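Local coordinates for protein monovalent Na+/H+ antiporter subunit A (Dietzia sp. DQ12-45-1b, PDB 7D3U) that probably works as the large subunit of an Mrp-type antiporter that exchanges sodium ions for protons across the cell membrane, at residues Q299-L303 with A318-T322; T311-V316 with S487-Y492. All coordinates share one frame; numbering follows the deposited sequence.

Contact 1: residues Q299-L303 with A318-T322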
# COMPACT_ATOMS: atom_id res chain seq x y z
N GLN B 299 10.04 14.65 48.23
CA GLN B 299 9.61 16.04 48.37
C GLN B 299 8.43 16.35 47.46
O GLN B 299 7.46 16.99 47.89
CB GLN B 299 10.77 16.98 48.09
CG GLN B 299 11.93 16.85 49.07
CD GLN B 299 11.48 16.94 50.51
OE1 GLN B 299 10.86 17.92 50.92
NE2 GLN B 299 11.79 15.91 51.29
N LEU B 300 8.48 15.90 46.21
CA LEU B 300 7.34 16.07 45.32
C LEU B 300 6.12 15.33 45.84
O LEU B 300 4.99 15.78 45.63
CB LEU B 300 7.68 15.60 43.91
CG LEU B 300 8.92 16.17 43.23
CD1 LEU B 300 9.36 15.24 42.11
CD2 LEU B 300 8.68 17.57 42.69
N GLY B 301 6.33 14.19 46.51
CA GLY B 301 5.20 13.49 47.11
C GLY B 301 4.56 14.27 48.24
O GLY B 301 3.33 14.38 48.31
N PHE B 302 5.39 14.81 49.13
CA PHE B 302 4.89 15.75 50.14
C PHE B 302 4.07 16.85 49.49
O PHE B 302 2.97 17.19 49.96
CB PHE B 302 6.07 16.36 50.90
CG PHE B 302 6.34 15.72 52.22
CD1 PHE B 302 5.30 15.32 53.03
CD2 PHE B 302 7.64 15.55 52.66
CE1 PHE B 302 5.55 14.74 54.26
CE2 PHE B 302 7.89 14.97 53.89
CZ PHE B 302 6.85 14.57 54.68
N LEU B 303 4.60 17.43 48.42
CA LEU B 303 3.94 18.57 47.78
C LEU B 303 2.59 18.17 47.18
O LEU B 303 1.60 18.88 47.37
CB LEU B 303 4.85 19.15 46.71
CG LEU B 303 5.82 20.17 47.29
CD1 LEU B 303 6.91 20.53 46.31
CD2 LEU B 303 5.05 21.39 47.70
N ALA B 318 1.88 24.48 49.87
CA ALA B 318 2.41 23.87 48.66
C ALA B 318 3.34 24.83 47.92
O ALA B 318 4.42 24.43 47.48
CB ALA B 318 1.27 23.43 47.75
N ILE B 319 2.94 26.09 47.80
CA ILE B 319 3.77 27.04 47.06
C ILE B 319 5.05 27.36 47.83
O ILE B 319 6.14 27.41 47.24
CB ILE B 319 2.96 28.32 46.75
CG1 ILE B 319 1.80 27.98 45.82
CG2 ILE B 319 3.85 29.36 46.10
CD1 ILE B 319 0.85 29.12 45.61
N ILE B 320 4.94 27.58 49.14
CA ILE B 320 6.14 27.90 49.90
C ILE B 320 7.10 26.72 49.92
O ILE B 320 8.32 26.90 49.87
CB ILE B 320 5.79 28.39 51.32
CG1 ILE B 320 7.03 28.96 52.00
CG2 ILE B 320 5.22 27.27 52.15
CD1 ILE B 320 7.79 29.95 51.16
N HIS B 321 6.58 25.49 49.93
CA HIS B 321 7.47 24.34 49.89
C HIS B 321 8.04 24.11 48.51
O HIS B 321 9.17 23.63 48.39
CB HIS B 321 6.75 23.08 50.36
CG HIS B 321 7.67 21.93 50.63
ND1 HIS B 321 8.29 21.22 49.63
CD2 HIS B 321 8.08 21.37 51.80
CE1 HIS B 321 9.04 20.28 50.16
NE2 HIS B 321 8.93 20.35 51.47
N THR B 322 7.29 24.44 47.45
CA THR B 322 7.87 24.40 46.11
C THR B 322 9.05 25.35 46.00
O THR B 322 10.10 25.00 45.46
CB THR B 322 6.80 24.73 45.07
OG1 THR B 322 6.02 23.56 44.81
CG2 THR B 322 7.44 25.19 43.78
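Q299 and H321 meet with their flat groups nearly coplanar, amide and imidazole planes only 17° apart, and the amide oxygen lies at the edge of the ring, in its plane. Q299 OE1 is 3.1 Å from H321 CE1 and also lies close to the ring nitrogen NE2. A bend in the glutamine chain at chi2 (-52°) brings the amide alongside the ring, where OE1 meets its edge. Two outside partners probably hold the amide in this sense: OE1 is hydrogen-bonded to K384 NZ and NE2 to Y418 OH.

L303 fills the other part of the interface and slants across the histidine. Its CG is 3.6 Å from H321 ND1, while one methyl, CD2, lies 3.6 Å from H321 CB. CD2 also packs against the A318 methyl, at 4.3 Å between CD2 and CB. The L303 and T322 side chains cross at about a right angle, with CD1 of the leucine 3.5 Å from T322 OG1. That hydroxyl is turned back to its own helix, where it makes a weak 3.2 Å hydrogen bond from T322 OG1 to A318 O, and what it offers L303 is van der Waals contact.

The two segments run almost antiparallel (163°), their axes 10.3 Å apart at closest approach, and L303 and A318 have the nearest CA atoms. All the touching residues are buried. K384 and M387 of helix 379-391 also touch H321, placing the Q299–H321 pair beside a lysine inside the helix bundle. The arrangement is that of a transmembrane helical hairpin carrying a polar patch, Q299 and H321, beside an apolar one, consistent with the hydrophilic axis that runs through the antiporter-like subunits of complex I and Mrp.

Contact 2: residues T311-V316 with S487-Y492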
# COMPACT_ATOMS: atom_id res chain seq x y z
N THR B 311 -7.31 22.82 50.31
CA THR B 311 -7.90 23.90 51.08
C THR B 311 -7.02 25.13 50.93
O THR B 311 -5.83 25.01 50.60
CB THR B 311 -8.05 23.53 52.57
OG1 THR B 311 -6.75 23.33 53.14
CG2 THR B 311 -8.88 22.28 52.74
N PRO B 312 -7.57 26.33 51.12
CA PRO B 312 -6.75 27.54 51.01
C PRO B 312 -5.51 27.53 51.88
O PRO B 312 -4.47 28.07 51.48
CB PRO B 312 -7.71 28.66 51.42
CG PRO B 312 -9.05 28.13 51.06
CD PRO B 312 -9.00 26.66 51.32
N ALA B 313 -5.58 26.91 53.06
CA ALA B 313 -4.40 26.78 53.91
C ALA B 313 -3.40 25.78 53.35
O ALA B 313 -2.27 25.72 53.84
CB ALA B 313 -4.81 26.36 55.32
N ALA B 314 -3.78 25.00 52.35
CA ALA B 314 -2.90 23.98 51.78
C ALA B 314 -2.11 24.49 50.59
O ALA B 314 -0.95 24.09 50.41
CB ALA B 314 -3.71 22.76 51.37
N MET B 315 -2.70 25.35 49.76
CA MET B 315 -1.98 25.86 48.60
C MET B 315 -0.85 26.79 49.01
O MET B 315 0.19 26.83 48.34
CB MET B 315 -2.95 26.58 47.66
CG MET B 315 -4.01 25.67 47.10
SD MET B 315 -3.33 24.11 46.54
CE MET B 315 -4.76 23.05 46.71
N VAL B 316 -1.01 27.54 50.10
CA VAL B 316 0.08 28.36 50.61
C VAL B 316 1.26 27.49 50.99
O VAL B 316 2.41 27.78 50.64
CB VAL B 316 -0.40 29.20 51.81
CG1 VAL B 316 0.73 30.06 52.32
CG2 VAL B 316 -1.58 30.06 51.41
N SER B 487 -4.54 29.97 42.64
CA SER B 487 -4.51 28.55 42.31
C SER B 487 -5.86 27.89 42.60
O SER B 487 -6.32 27.05 41.82
CB SER B 487 -3.40 27.85 43.08
OG SER B 487 -3.92 27.17 44.21
N ILE B 488 -6.49 28.26 43.71
CA ILE B 488 -7.86 27.86 43.99
C ILE B 488 -8.69 29.11 44.24
O ILE B 488 -8.17 30.23 44.17
CB ILE B 488 -7.95 26.89 45.18
CG1 ILE B 488 -7.67 27.61 46.50
CG2 ILE B 488 -6.97 25.74 45.01
CD1 ILE B 488 -7.65 26.68 47.67
N GLY B 489 -9.97 28.93 44.53
CA GLY B 489 -10.87 30.06 44.67
C GLY B 489 -10.57 30.98 45.83
O GLY B 489 -10.17 32.13 45.63
N GLU B 490 -10.75 30.49 47.06
CA GLU B 490 -10.61 31.33 48.24
C GLU B 490 -9.14 31.69 48.47
O GLU B 490 -8.23 31.20 47.80
CB GLU B 490 -11.18 30.62 49.46
CG GLU B 490 -12.34 29.70 49.16
CD GLU B 490 -12.59 28.68 50.26
OE1 GLU B 490 -12.51 29.06 51.45
OE2 GLU B 490 -12.86 27.50 49.93
N GLY B 491 -8.93 32.58 49.45
CA GLY B 491 -7.60 33.01 49.83
C GLY B 491 -7.37 32.78 51.32
O GLY B 491 -8.30 32.59 52.10
N TYR B 492 -6.09 32.82 51.70
CA TYR B 492 -5.69 32.55 53.07
C TYR B 492 -4.64 33.55 53.51
O TYR B 492 -3.64 33.75 52.82
CB TYR B 492 -5.15 31.12 53.21
CG TYR B 492 -5.14 30.61 54.63
CD1 TYR B 492 -6.29 30.10 55.21
CD2 TYR B 492 -3.98 30.62 55.39
CE1 TYR B 492 -6.29 29.63 56.51
CE2 TYR B 492 -3.97 30.15 56.68
CZ TYR B 492 -5.13 29.66 57.24
OH TYR B 492 -5.12 29.19 58.53
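P312 and Y492 bring together the start of a transmembrane helix and a loop wrapped round it, in the antiporter-type helical bundle. T311 is the N-cap of helix 312-341, P312 occupies the first turn, and the irregular segment 487-492, which follows helix 477-484, passes along that end. No hydrogen bond links the two segments; apolar contacts do the work.

P312 is approached from several directions. The I488 side chain crosses the proline at about a right angle, with I488 CD1 3.9 Å from P312 CD, and I488 CD1 also lies against the proline's backbone N. On another part of the ring, P312 CG meets the E490 chain, 3.6 Å from its CB. P312 CB in turn touches Y492 CB at 4.0 Å.

I488 divides its branches between two partners: while CD1 goes to the proline, CG2 packs on M315 CG at 3.6 Å. M315 CG meets the S487 hydroxyl as well, whose oxygen makes a weak hydrogen bond to A484 O.

Y492 turns its ring over A313, the residue after P312. The ring reaches A313 because chi1 (-161°) sets CG opposite the main-chain N, and its OH, beyond that residue, is hydrogen-bonded to NZ of K389 on helix 379-391. A leucine here would probably leave K389 without its hydroxyl partner and A313 without the flat surface against which its methyl rests. That methyl makes a CH-pi contact over the ring face, A313 CB standing 3.8 Å from the centroid of the Y492 ring and 14° off its normal.

Overall arrangement
Both contacts use helix 312-341, and their centres are 14 Å apart. Contact 2 engages its first turn, and segment 318-322 of contact 1 follows on the same helix, with a single residue between and no other touch between the two pairs. Along the chain the segments alternate: 299-303, 311-316, 318-322, then 487-492, which returns after a long excursion containing several helices. Contact 1 is thus local, joining neighbours in sequence across a short turn, whereas contact 2 brings a distant loop to the same helix. Together they illustrate how one membrane helix can serve a buried, partly polar helix interface deeper in the bundle and a partly exposed, mainly apolar one at its end.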